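Local coordinates for synaptic vesicle membrane protein VAT-1 homolog-like (Homo sapiens, PDB 4A27) that is probably an oxidoreductase of the quinone oxidoreductase branch of the zinc-containing alcohol dehydrogenase family, with its exact reaction not established, at residues F127-V132 with A276-L281; R5-A10 with N95-V100; E119-P124 with K337-V342; I211-L216 with T233-G238. One frame throughout, in Å; residues are numbered along the deposited sequence.

Interaction 1: F127-V132 with A276-L281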
loop_
_atom_site.group_PDB
_atom_site.type_symbol
_atom_site.label_atom_id
_atom_site.label_comp_id
_atom_site.label_asym_id
_atom_site.label_seq_id
_atom_site.Cartn_x
_atom_site.Cartn_y
_atom_site.Cartn_z
ATOM N N PHE A 127 1.036 -18.597 6.682
ATOM C CA PHE A 127 0.273 -18.354 5.475
ATOM C C PHE A 127 -0.633 -17.122 5.571
ATOM O O PHE A 127 -0.800 -16.407 4.572
ATOM C CB PHE A 127 -0.490 -19.591 5.001
ATOM C CG PHE A 127 0.385 -20.572 4.268
ATOM C CD1 PHE A 127 1.211 -21.446 4.975
ATOM C CD2 PHE A 127 0.420 -20.588 2.874
ATOM C CE1 PHE A 127 2.073 -22.321 4.297
ATOM C CE2 PHE A 127 1.274 -21.472 2.184
ATOM C CZ PHE A 127 2.094 -22.342 2.916
ATOM N N VAL A 128 -1.189 -16.834 6.751
ATOM C CA VAL A 128 -1.990 -15.631 6.885
ATOM C C VAL A 128 -1.050 -14.411 6.745
ATOM O O VAL A 128 -1.391 -13.436 6.112
ATOM C CB VAL A 128 -2.808 -15.581 8.230
ATOM C CG1 VAL A 128 -3.464 -14.266 8.407
ATOM C CG2 VAL A 128 -3.890 -16.701 8.278
ATOM N N THR A 129 0.138 -14.468 7.326
ATOM C CA THR A 129 1.059 -13.341 7.220
ATOM C C THR A 129 1.368 -13.061 5.753
ATOM O O THR A 129 1.304 -11.936 5.272
ATOM C CB THR A 129 2.346 -13.640 8.017
ATOM O OG1 THR A 129 2.006 -13.740 9.395
ATOM C CG2 THR A 129 3.437 -12.574 7.821
ATOM N N ALA A 130 1.736 -14.107 5.056
ATOM C CA ALA A 130 2.072 -14.043 3.649
ATOM C C ALA A 130 0.928 -13.463 2.847
ATOM O O ALA A 130 1.103 -12.563 2.043
ATOM C CB ALA A 130 2.415 -15.457 3.149
ATOM N N TYR A 131 -0.270 -13.933 3.116
ATOM C CA TYR A 131 -1.408 -13.544 2.315
ATOM C C TYR A 131 -1.725 -12.073 2.569
ATOM O O TYR A 131 -1.967 -11.282 1.624
ATOM C CB TYR A 131 -2.627 -14.411 2.647
ATOM C CG TYR A 131 -3.737 -14.232 1.698
ATOM C CD1 TYR A 131 -4.623 -13.175 1.807
ATOM C CD2 TYR A 131 -3.890 -15.102 0.627
ATOM C CE1 TYR A 131 -5.653 -13.002 0.864
ATOM C CE2 TYR A 131 -4.891 -14.930 -0.278
ATOM C CZ TYR A 131 -5.779 -13.874 -0.164
ATOM O OH TYR A 131 -6.815 -13.756 -1.104
ATOM N N VAL A 132 -1.700 -11.690 3.839
ATOM C CA VAL A 132 -2.120 -10.364 4.174
ATOM C C VAL A 132 -1.129 -9.353 3.614
ATOM O O VAL A 132 -1.544 -8.278 3.115
ATOM C CB VAL A 132 -2.357 -10.175 5.673
ATOM C CG1 VAL A 132 -2.690 -8.739 5.921
ATOM C CG2 VAL A 132 -3.517 -11.065 6.163
ATOM N N ALA A 276 5.427 0.025 4.912
ATOM C CA ALA A 276 4.420 -0.555 5.766
ATOM C C ALA A 276 5.069 -1.436 6.823
ATOM O O ALA A 276 6.166 -1.963 6.633
ATOM C CB ALA A 276 3.464 -1.392 4.942
ATOM N N GLY A 277 4.347 -1.642 7.915
ATOM C CA GLY A 277 4.745 -2.584 8.915
ATOM C C GLY A 277 3.590 -3.511 9.111
ATOM O O GLY A 277 2.454 -3.105 8.938
ATOM N N PHE A 278 3.883 -4.762 9.473
ATOM C CA PHE A 278 2.845 -5.748 9.673
ATOM C C PHE A 278 3.113 -6.696 10.866
ATOM O O PHE A 278 4.179 -7.300 10.944
ATOM C CB PHE A 278 2.622 -6.564 8.432
ATOM C CG PHE A 278 1.496 -7.545 8.574
ATOM C CD1 PHE A 278 0.180 -7.090 8.708
ATOM C CD2 PHE A 278 1.747 -8.904 8.669
ATOM C CE1 PHE A 278 -0.877 -8.003 8.875
ATOM C CE2 PHE A 278 0.701 -9.814 8.828
ATOM C CZ PHE A 278 -0.617 -9.363 8.939
ATOM N N SER A 279 2.133 -6.792 11.774
ATOM C CA SER A 279 2.156 -7.680 12.957
ATOM C C SER A 279 0.837 -8.395 13.038
ATOM O O SER A 279 -0.186 -7.783 13.387
ATOM C CB SER A 279 2.312 -6.863 14.229
ATOM O OG SER A 279 1.927 -7.659 15.353
ATOM N N LEU A 280 0.807 -9.664 12.651
ATOM C CA LEU A 280 -0.435 -10.413 12.691
ATOM C C LEU A 280 -1.016 -10.510 14.125
ATOM O O LEU A 280 -2.226 -10.443 14.302
ATOM C CB LEU A 280 -0.236 -11.814 12.108
ATOM C CG LEU A 280 -1.421 -12.774 12.114
ATOM C CD1 LEU A 280 -2.680 -12.081 11.551
ATOM C CD2 LEU A 280 -1.070 -14.073 11.294
ATOM N N LEU A 281 -0.170 -10.752 15.112
ATOM C CA LEU A 281 -0.648 -10.945 16.481
ATOM C C LEU A 281 -1.388 -9.710 16.982
ATOM O O LEU A 281 -2.494 -9.832 17.533
ATOM C CB LEU A 281 0.485 -11.350 17.436
ATOM C CG LEU A 281 0.966 -12.778 17.152
ATOM C CD1 LEU A 281 2.054 -13.121 18.071
ATOM C CD2 LEU A 281 -0.121 -13.885 17.218
#

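Interaction 2: R5-A10 with N95-V100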
loop_
_atom_site.group_PDB
_atom_site.type_symbol
_atom_site.label_atom_id
_atom_site.label_comp_id
_atom_site.label_asym_id
_atom_site.label_seq_id
_atom_site.Cartn_x
_atom_site.Cartn_y
_atom_site.Cartn_z
ATOM N N ARG A 5 0.046 -31.399 31.155
ATOM C CA ARG A 5 1.465 -30.998 30.987
ATOM C C ARG A 5 1.554 -29.788 30.093
ATOM O O ARG A 5 0.749 -29.617 29.176
ATOM C CB ARG A 5 2.320 -32.101 30.355
ATOM C CG ARG A 5 2.304 -33.435 31.100
ATOM C CD ARG A 5 3.632 -34.197 30.919
ATOM N NE ARG A 5 3.873 -34.596 29.535
ATOM C CZ ARG A 5 5.075 -34.822 29.003
ATOM N NH1 ARG A 5 6.190 -34.681 29.718
ATOM N NH2 ARG A 5 5.161 -35.198 27.733
ATOM N N ALA A 6 2.509 -28.914 30.388
ATOM C CA ALA A 6 2.702 -27.714 29.653
ATOM C C ALA A 6 4.162 -27.288 29.736
ATOM O O ALA A 6 4.908 -27.780 30.582
ATOM C CB ALA A 6 1.788 -26.615 30.192
ATOM N N VAL A 7 4.585 -26.457 28.780
ATOM C CA VAL A 7 5.895 -25.828 28.836
ATOM C C VAL A 7 5.665 -24.513 29.579
ATOM O O VAL A 7 4.735 -23.776 29.265
ATOM C CB VAL A 7 6.493 -25.549 27.454
ATOM C CG1 VAL A 7 7.828 -24.797 27.596
ATOM C CG2 VAL A 7 6.691 -26.847 26.665
ATOM N N VAL A 8 6.483 -24.263 30.596
ATOM C CA VAL A 8 6.434 -23.029 31.346
ATOM C C VAL A 8 7.744 -22.258 31.135
ATOM O O VAL A 8 8.833 -22.854 31.105
ATOM C CB VAL A 8 6.233 -23.285 32.859
ATOM C CG1 VAL A 8 5.842 -21.952 33.543
ATOM C CG2 VAL A 8 5.181 -24.321 33.082
ATOM N N LEU A 9 7.611 -20.949 30.960
ATOM C CA LEU A 9 8.742 -20.037 30.996
ATOM C C LEU A 9 8.849 -19.528 32.439
ATOM O O LEU A 9 7.991 -18.772 32.888
ATOM C CB LEU A 9 8.523 -18.874 30.032
ATOM C CG LEU A 9 9.619 -17.832 29.919
ATOM C CD1 LEU A 9 10.914 -18.448 29.435
ATOM C CD2 LEU A 9 9.140 -16.716 29.021
ATOM N N ALA A 10 9.882 -19.977 33.159
ATOM C CA ALA A 10 10.029 -19.675 34.598
ATOM C C ALA A 10 10.270 -18.189 34.832
ATOM O O ALA A 10 9.601 -17.571 35.651
ATOM C CB ALA A 10 11.157 -20.486 35.185
ATOM N N ASN A 95 -0.167 -19.511 25.777
ATOM C CA ASN A 95 -0.794 -20.750 26.296
ATOM C C ASN A 95 -0.976 -21.881 25.298
ATOM O O ASN A 95 -1.565 -22.894 25.637
ATOM C CB ASN A 95 -2.132 -20.475 26.991
ATOM C CG ASN A 95 -1.970 -19.634 28.232
ATOM O OD1 ASN A 95 -1.279 -20.017 29.148
ATOM N ND2 ASN A 95 -2.590 -18.479 28.256
ATOM N N ALA A 96 -0.391 -21.762 24.115
ATOM C CA ALA A 96 -0.503 -22.821 23.125
ATOM C C ALA A 96 0.352 -24.053 23.448
ATOM O O ALA A 96 -0.032 -25.143 23.062
ATOM C CB ALA A 96 -0.162 -22.300 21.734
ATOM N N TRP A 97 1.486 -23.903 24.135
ATOM C CA TRP A 97 2.364 -25.049 24.397
ATOM C C TRP A 97 1.941 -25.916 25.589
ATOM O O TRP A 97 2.683 -26.064 26.556
ATOM C CB TRP A 97 3.823 -24.609 24.581
ATOM C CG TRP A 97 4.396 -23.939 23.372
ATOM C CD1 TRP A 97 3.814 -23.834 22.128
ATOM C CD2 TRP A 97 5.699 -23.357 23.245
ATOM N NE1 TRP A 97 4.661 -23.187 21.263
ATOM C CE2 TRP A 97 5.812 -22.865 21.920
ATOM C CE3 TRP A 97 6.756 -23.142 24.141
ATOM C CZ2 TRP A 97 6.952 -22.202 21.456
ATOM C CZ3 TRP A 97 7.878 -22.497 23.692
ATOM C CH2 TRP A 97 7.968 -22.020 22.355
ATOM N N ALA A 98 0.776 -26.535 25.468
ATOM C CA ALA A 98 0.174 -27.335 26.528
ATOM C C ALA A 98 -0.717 -28.386 25.872
ATOM O O ALA A 98 -1.066 -28.279 24.684
ATOM C CB ALA A 98 -0.638 -26.455 27.489
ATOM N N GLU A 99 -1.059 -29.413 26.632
ATOM C CA GLU A 99 -1.920 -30.475 26.153
ATOM C C GLU A 99 -3.333 -30.006 25.859
ATOM O O GLU A 99 -4.024 -30.617 25.037
ATOM C CB GLU A 99 -1.932 -31.646 27.167
ATOM C CG GLU A 99 -0.608 -32.400 27.175
ATOM C CD GLU A 99 -0.512 -33.531 28.196
ATOM O OE1 GLU A 99 -0.983 -33.369 29.347
ATOM O OE2 GLU A 99 0.076 -34.572 27.836
ATOM N N VAL A 100 -3.787 -28.965 26.561
ATOM C CA VAL A 100 -5.130 -28.404 26.372
ATOM C C VAL A 100 -5.096 -26.880 26.401
ATOM O O VAL A 100 -4.324 -26.260 27.164
ATOM C CB VAL A 100 -6.145 -28.917 27.472
ATOM C CG1 VAL A 100 -7.532 -28.379 27.237
ATOM C CG2 VAL A 100 -6.210 -30.461 27.521
HETATM O O HOH W 1 2.767 -35.167 26.703
#

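Interaction 3: E119-P124 with K337-V342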
loop_
_atom_site.group_PDB
_atom_site.type_symbol
_atom_site.label_atom_id
_atom_site.label_comp_id
_atom_site.label_asym_id
_atom_site.label_seq_id
_atom_site.Cartn_x
_atom_site.Cartn_y
_atom_site.Cartn_z
ATOM N N GLU A 119 0.851 -30.379 9.741
ATOM C CA GLU A 119 0.626 -29.352 8.703
ATOM C C GLU A 119 -0.205 -28.168 9.193
ATOM O O GLU A 119 0.070 -27.014 8.819
ATOM C CB GLU A 119 -0.138 -29.941 7.523
ATOM C CG GLU A 119 0.696 -30.458 6.412
ATOM C CD GLU A 119 -0.157 -30.898 5.218
ATOM O OE1 GLU A 119 -1.117 -31.677 5.396
ATOM O OE2 GLU A 119 0.139 -30.468 4.101
ATOM N N ALA A 120 -1.281 -28.478 9.942
ATOM C CA ALA A 120 -2.231 -27.490 10.388
ATOM C C ALA A 120 -1.606 -26.483 11.360
ATOM O O ALA A 120 -1.930 -25.303 11.297
ATOM C CB ALA A 120 -3.511 -28.168 11.052
ATOM N N ALA A 121 -0.709 -26.952 12.225
ATOM C CA ALA A 121 -0.012 -26.073 13.179
ATOM C C ALA A 121 1.033 -25.272 12.468
ATOM O O ALA A 121 1.634 -24.395 13.054
ATOM C CB ALA A 121 0.680 -26.897 14.293
ATOM N N ALA A 122 1.366 -25.703 11.252
ATOM C CA ALA A 122 2.299 -24.984 10.409
ATOM C C ALA A 122 1.649 -23.946 9.534
ATOM O O ALA A 122 2.348 -23.252 8.793
ATOM C CB ALA A 122 3.014 -25.973 9.524
ATOM N N PHE A 123 0.318 -23.945 9.502
ATOM C CA PHE A 123 -0.464 -23.235 8.477
ATOM C C PHE A 123 -0.763 -21.722 8.815
ATOM O O PHE A 123 -0.292 -20.838 8.106
ATOM C CB PHE A 123 -1.757 -24.004 8.255
ATOM C CG PHE A 123 -2.481 -23.646 7.020
ATOM C CD1 PHE A 123 -2.060 -24.140 5.796
ATOM C CD2 PHE A 123 -3.585 -22.805 7.055
ATOM C CE1 PHE A 123 -2.741 -23.815 4.622
ATOM C CE2 PHE A 123 -4.276 -22.481 5.873
ATOM C CZ PHE A 123 -3.846 -22.999 4.662
ATOM N N PRO A 124 -1.489 -21.432 9.921
ATOM C CA PRO A 124 -2.036 -20.082 10.167
ATOM C C PRO A 124 -1.063 -18.916 10.253
ATOM O O PRO A 124 -1.227 -17.948 9.533
ATOM C CB PRO A 124 -2.776 -20.209 11.521
ATOM C CG PRO A 124 -2.569 -21.567 11.986
ATOM C CD PRO A 124 -1.574 -22.265 11.137
ATOM N N LYS A 337 8.793 -24.821 8.559
ATOM C CA LYS A 337 8.317 -24.601 9.924
ATOM C C LYS A 337 8.796 -25.647 10.909
ATOM O O LYS A 337 8.890 -26.803 10.564
ATOM C CB LYS A 337 6.785 -24.705 9.899
ATOM C CG LYS A 337 6.112 -24.291 11.180
ATOM C CD LYS A 337 5.679 -22.862 11.147
ATOM C CE LYS A 337 5.139 -22.374 12.494
ATOM N NZ LYS A 337 4.602 -20.998 12.453
ATOM N N LEU A 338 9.077 -25.251 12.136
ATOM C CA LEU A 338 9.381 -26.223 13.179
ATOM C C LEU A 338 8.103 -26.420 13.964
ATOM O O LEU A 338 7.430 -25.461 14.291
ATOM C CB LEU A 338 10.498 -25.718 14.115
ATOM C CG LEU A 338 11.873 -25.605 13.455
ATOM C CD1 LEU A 338 11.870 -24.475 12.411
ATOM C CD2 LEU A 338 12.924 -25.417 14.531
ATOM N N ILE A 339 7.791 -27.663 14.288
ATOM C CA ILE A 339 6.575 -28.002 14.958
ATOM C C ILE A 339 6.834 -28.798 16.208
ATOM O O ILE A 339 7.631 -29.718 16.202
ATOM C CB ILE A 339 5.718 -28.930 14.069
ATOM C CG1 ILE A 339 5.197 -28.139 12.885
ATOM C CG2 ILE A 339 4.578 -29.525 14.895
ATOM C CD1 ILE A 339 4.462 -26.863 13.314
ATOM N N LEU A 340 6.150 -28.420 17.292
ATOM C CA LEU A 340 6.177 -29.202 18.520
ATOM C C LEU A 340 5.067 -30.238 18.379
ATOM O O LEU A 340 3.896 -29.872 18.243
ATOM C CB LEU A 340 5.857 -28.336 19.713
ATOM C CG LEU A 340 6.844 -27.224 20.054
ATOM C CD1 LEU A 340 6.573 -26.735 21.486
ATOM C CD2 LEU A 340 8.284 -27.726 19.879
ATOM N N ASP A 341 5.437 -31.496 18.384
ATOM C CA ASP A 341 4.486 -32.591 18.201
ATOM C C ASP A 341 4.259 -33.259 19.580
ATOM O O ASP A 341 5.143 -33.937 20.102
ATOM C CB ASP A 341 5.087 -33.563 17.188
ATOM C CG ASP A 341 4.192 -34.705 16.872
ATOM O OD1 ASP A 341 3.407 -35.099 17.760
ATOM O OD2 ASP A 341 4.323 -35.237 15.752
ATOM N N VAL A 342 3.088 -33.033 20.170
ATOM C CA VAL A 342 2.812 -33.463 21.559
ATOM C C VAL A 342 2.985 -35.007 21.773
ATOM O O VAL A 342 3.463 -35.420 22.811
ATOM C CB VAL A 342 1.406 -33.010 22.021
ATOM C CG1 VAL A 342 1.084 -33.567 23.391
ATOM C CG2 VAL A 342 1.301 -31.494 21.952
HETATM O O HOH W 2 2.540 -20.907 10.492
#

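Interaction 4: I211-L216 with T233-G238. With EDO (1,2-ethanediol), chain C.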
loop_
_atom_site.group_PDB
_atom_site.type_symbol
_atom_site.label_atom_id
_atom_site.label_comp_id
_atom_site.label_asym_id
_atom_site.label_seq_id
_atom_site.Cartn_x
_atom_site.Cartn_y
_atom_site.Cartn_z
ATOM N N ILE A 211 7.654 -5.265 -4.791
ATOM C CA ILE A 211 7.430 -5.519 -3.376
ATOM C C ILE A 211 8.679 -6.099 -2.731
ATOM O O ILE A 211 9.251 -7.095 -3.229
ATOM C CB ILE A 211 6.301 -6.513 -3.147
ATOM C CG1 ILE A 211 4.986 -6.058 -3.786
ATOM C CG2 ILE A 211 6.154 -6.832 -1.614
ATOM C CD1 ILE A 211 3.933 -7.186 -3.758
ATOM N N VAL A 212 9.097 -5.499 -1.615
ATOM C CA VAL A 212 10.148 -6.085 -0.801
ATOM C C VAL A 212 9.543 -6.500 0.551
ATOM O O VAL A 212 8.899 -5.666 1.194
ATOM C CB VAL A 212 11.336 -5.130 -0.564
ATOM C CG1 VAL A 212 12.387 -5.826 0.376
ATOM C CG2 VAL A 212 12.013 -4.727 -1.894
ATOM N N LEU A 213 9.784 -7.758 0.957
ATOM C CA LEU A 213 9.327 -8.304 2.228
ATOM C C LEU A 213 10.509 -8.633 3.107
ATOM O O LEU A 213 11.340 -9.505 2.786
ATOM C CB LEU A 213 8.516 -9.559 2.036
ATOM C CG LEU A 213 7.354 -9.430 1.081
ATOM C CD1 LEU A 213 6.773 -10.789 0.790
ATOM C CD2 LEU A 213 6.329 -8.443 1.704
ATOM N N ASP A 214 10.596 -7.924 4.229
ATOM C CA ASP A 214 11.778 -7.973 5.057
ATOM C C ASP A 214 11.439 -8.227 6.519
ATOM O O ASP A 214 10.766 -7.406 7.170
ATOM C CB ASP A 214 12.492 -6.622 4.962
ATOM C CG ASP A 214 13.918 -6.680 5.491
ATOM O OD1 ASP A 214 14.443 -7.801 5.711
ATOM O OD2 ASP A 214 14.519 -5.602 5.635
ATOM N N CYS A 215 11.942 -9.326 7.076
ATOM C CA CYS A 215 11.542 -9.693 8.442
ATOM C C CYS A 215 12.335 -8.944 9.503
ATOM O O CYS A 215 13.383 -8.363 9.224
ATOM C CB CYS A 215 11.589 -11.218 8.664
ATOM S SG CYS A 215 13.227 -11.933 8.834
ATOM N N LEU A 216 11.778 -8.956 10.713
ATOM C CA LEU A 216 12.433 -8.466 11.921
ATOM C C LEU A 216 13.459 -9.478 12.411
ATOM O O LEU A 216 14.257 -9.160 13.289
ATOM C CB LEU A 216 11.413 -8.196 13.046
ATOM C CG LEU A 216 11.016 -6.742 13.274
ATOM C CD1 LEU A 216 10.050 -6.258 12.173
ATOM C CD2 LEU A 216 10.416 -6.599 14.679
ATOM N N THR A 233 6.342 -1.163 -2.703
ATOM C CA THR A 233 5.985 -1.271 -1.263
ATOM C C THR A 233 7.029 -2.103 -0.527
ATOM O O THR A 233 7.350 -3.217 -0.929
ATOM C CB THR A 233 4.640 -1.980 -1.052
ATOM O OG1 THR A 233 3.612 -1.309 -1.795
ATOM C CG2 THR A 233 4.266 -2.011 0.426
ATOM N N TYR A 234 7.597 -1.519 0.511
ATOM C CA TYR A 234 8.480 -2.220 1.408
ATOM C C TYR A 234 7.686 -2.539 2.683
ATOM O O TYR A 234 7.073 -1.647 3.254
ATOM C CB TYR A 234 9.705 -1.333 1.686
ATOM C CG TYR A 234 10.713 -1.922 2.626
ATOM C CD1 TYR A 234 11.729 -2.748 2.174
ATOM C CD2 TYR A 234 10.681 -1.596 3.965
ATOM C CE1 TYR A 234 12.658 -3.269 3.047
ATOM C CE2 TYR A 234 11.611 -2.089 4.835
ATOM C CZ TYR A 234 12.589 -2.935 4.377
ATOM O OH TYR A 234 13.494 -3.427 5.278
ATOM N N ILE A 235 7.708 -3.801 3.115
ATOM C CA ILE A 235 6.946 -4.273 4.250
ATOM C C ILE A 235 7.884 -4.920 5.249
ATOM O O ILE A 235 8.624 -5.890 4.931
ATOM C CB ILE A 235 5.826 -5.277 3.797
ATOM C CG1 ILE A 235 4.998 -4.667 2.687
ATOM C CG2 ILE A 235 4.849 -5.632 4.955
ATOM C CD1 ILE A 235 3.839 -5.603 2.143
ATOM N N LEU A 236 7.918 -4.324 6.444
ATOM C CA LEU A 236 8.648 -4.873 7.566
ATOM C C LEU A 236 7.702 -5.680 8.450
ATOM O O LEU A 236 6.691 -5.172 8.944
ATOM C CB LEU A 236 9.294 -3.755 8.376
ATOM C CG LEU A 236 10.286 -4.258 9.426
ATOM C CD1 LEU A 236 11.507 -4.919 8.765
ATOM C CD2 LEU A 236 10.727 -3.115 10.312
ATOM N N TYR A 237 8.026 -6.944 8.657
ATOM C CA TYR A 237 7.188 -7.791 9.486
ATOM C C TYR A 237 7.997 -8.604 10.475
ATOM O O TYR A 237 9.228 -8.641 10.391
ATOM C CB TYR A 237 6.405 -8.725 8.598
ATOM C CG TYR A 237 7.242 -9.801 7.934
ATOM C CD1 TYR A 237 7.906 -9.552 6.731
ATOM C CD2 TYR A 237 7.362 -11.050 8.496
ATOM C CE1 TYR A 237 8.619 -10.543 6.095
ATOM C CE2 TYR A 237 8.103 -12.032 7.900
ATOM C CZ TYR A 237 8.700 -11.775 6.684
ATOM O OH TYR A 237 9.420 -12.741 6.076
ATOM N N GLY A 238 7.292 -9.323 11.346
ATOM C CA GLY A 238 7.899 -9.935 12.537
ATOM C C GLY A 238 8.767 -11.133 12.222
ATOM O O GLY A 238 9.193 -11.854 13.122
HETATM C C1 EDO C . 2.897 -2.455 -5.373
HETATM O O1 EDO C . 3.590 -1.456 -4.602
HETATM C C2 EDO C . 1.983 -3.243 -4.461
HETATM O O2 EDO C . 0.604 -3.196 -4.873
HETATM O O HOH W 3 10.881 -12.130 3.967
#

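Interaction 1: F127-V132 with A276-L281
Residues 127-132 form an unbroken helical turn and a half, with Tyr131 N and Val132 N bonded back to Phe127 O and Val128 O, whereas 276-281 changes character along its length: a strand, a bend at Ser279, then the first two residues of a helix. Ser279 sits at the N-cap of that helix, its OG accepting from Asn282 N. The backbones come closest at Thr129 and Leu280, whose CA atoms are 6.4 Å apart, and no hydrogen bond joins them, so the contact is packing, mostly between side chains. Phe278 makes the largest contribution. Its CG lies anti to the backbone N (chi1 -177°), which sets the ring against the helix, where Val132 CG1 meets CE1 at 3.5 Å and Thr129 CA meets CE2 at 3.9 Å. This is helix-on-sheet packing in the Rossmann-type nucleotide-binding fold: strand 274-278 is the last of the six parallel strands in this chain, and helix 124-137 covers one side of it. Beyond the bend, Leu280 CG is again anti to the backbone N, and its CD2 touches both Val128 CG1 at 3.8 Å and Thr129 OG1 at 3.6 Å. That hydroxyl is not left to the leucine, for it is hydrogen-bonded to Met125 O. At Ala276 the strand pairs antiparallel with one of the second subunit, so the sheet continues across the interface, and Asn272 of that chain accepts from Ser279 N.

Interaction 2: R5-A10 with N95-V100
A single beta bridge fastens the N-terminal strand 4-9 to the loop that leads into strand 100-104 of the GroES-like domain. Ala6 and Ala98 are the bridged pair, their CA atoms 4.0 Å apart, and the touching parts run almost exactly antiparallel. Val7 N gives a hydrogen bond to Trp97 O at 3.0 Å, nearly along the C=O axis, and Glu99 N returns one to Arg5 O at 3.1 Å. Between these two bonds the methyls of Ala6 and Ala98 meet, CB to CB at 3.6 Å. Trp97 is the centre of an inverse gamma turn. Its indole takes Val7 CG1 at the ring edge, 4.0 Å from CE3, while Val322 of helix 322-330 touches both residues. Glu99 then reaches across to the backbone of Arg5: CG is anti to the carbonyl carbon and the chain extended beyond it, so that OE1 receives Arg5 N at 2.9 Å. The bond is straight at the hydrogen (177°), although the donor stands above the carboxylate plane. The other oxygen, OE2, accepts from a water that in turn accepts from Arg5 NH2 at 2.6 Å, in the plane of the guanidinium. An alanine in place of Glu99 would probably cost the Arg5 N-H its acceptor and break this water link, loosening the start of the strand. The charges themselves stay beyond salt-bridge range, Glu99 OE2 lying 4.2 Å from Arg5 NE, and Arg5 NH1 forms its salt bridge with Glu320 instead.

Interaction 3: E119-P124 with K337-V342
Two side chains of strand 337-341, Lys337 and Ile339, point the same way and press on a pair of alanines, Ala121 and Ala122, in segment 119-124. Lys337 starts with CG anti to the backbone N (chi1 -171°), turns at chi2 (95°) and is extended from there on. The bend lays its methylenes alongside Ala122: CG touches Ala122 CB at 3.9 Å, CD passes Ala122 O at 4.1 Å, and CE comes equally near Ala121 O. Ile339 comes in beside it by a different branch. Its CG1 is anti to the carbonyl carbon, and CD1 at the end of that branch reaches Ala121 CB at 3.9 Å and Ala122 CB at 4.2 Å, also resting near Ala121 O. Small methyls on one side thus meet longer chains on the other, without a direct hydrogen bond between the segments. The one polar link is a water, which accepts from Lys337 NZ at 2.8 Å and gives a weak bond to Ala122 O. The ammonium is further held by a salt bridge to Glu67 and a hydrogen bond to Asn43, a setting likely to keep it charged in this buried place. A leucine replacing Lys337 would probably lose the water link and leave Glu67 without this counter-charge. The contact joins a C-terminal strand of the mixed sheet of the GroES-like region to the helix just before helix 124-137. Strand 337-341 lies between strand 32-42, antiparallel to it, and the parallel strand 313-317; Ala39 of strand 32-42 touches both Ala121 and Ile339, while Leu338 and Leu340 pack on helix 322-330.

Interaction 4: I211-L216 with T233-G238
From CB, Tyr234 carries CG anti to the backbone N (chi1 179°), and its ring leans across to the neighbouring strand. CD1 meets Val212 CG1 at 3.6 Å; CE1, one atom further out, touches both that methyl and Asp214 CB; CZ comes up to Asp214 CB and OD2. At the tip, OH gives a very short hydrogen bond of 2.4 Å to Asp214 OD2, which receives it on its anti lone pair; the carboxylate plane stands 71° from the ring. The bond probably holds the phenol and the acid together, though so short a distance carries coordinate error, and it spans two residues of strand register, Val212 being the direct partner of Tyr234. The strands beneath are parallel, axes 4.8 Å apart, linked by bonds such as Asp214 N to Ile235 O at 2.9 Å. On the other sheet face Leu213 and Ile235 lie side by side, pointing the same way. There Tyr237 takes the crowded chi1 position (70°), which brings Cys215 CB over one face of its ring, a CH-pi contact 3.9 Å from the centroid. A water accepts from Tyr237 OH at 2.6 Å and donates to Leu213 O. In the Rossmann-type sheet these strands stand between 145-148 and 274-278; Met133 of helix 124-137 covers Leu213, Ile235 and Tyr237, helix 154-163 adds Val159 and Val155, and Leu228 of strand 228-229 touches Val212 and Tyr234.

From the N terminus, interaction 2 closes first, returning the loop before strand 100-104 to the opening strand and completing its loop before the others begin. Interaction 3 then opens at residues 119-124 and closes only at 337-342, tying the short helix ahead of the nucleotide-binding fold to the strand that joins the mixed sheet beside strand 32-42. Within that span lies interaction 1, and within interaction 1 the short loop of interaction 4; none cross. Interactions 1 and 4 share neighbouring strands, Phe278 N bonding to Leu236 O, and both touch the second subunit. Leu280 meets Pro124 between interactions 1 and 3, and Trp97 meets Leu340 between interactions 2 and 3.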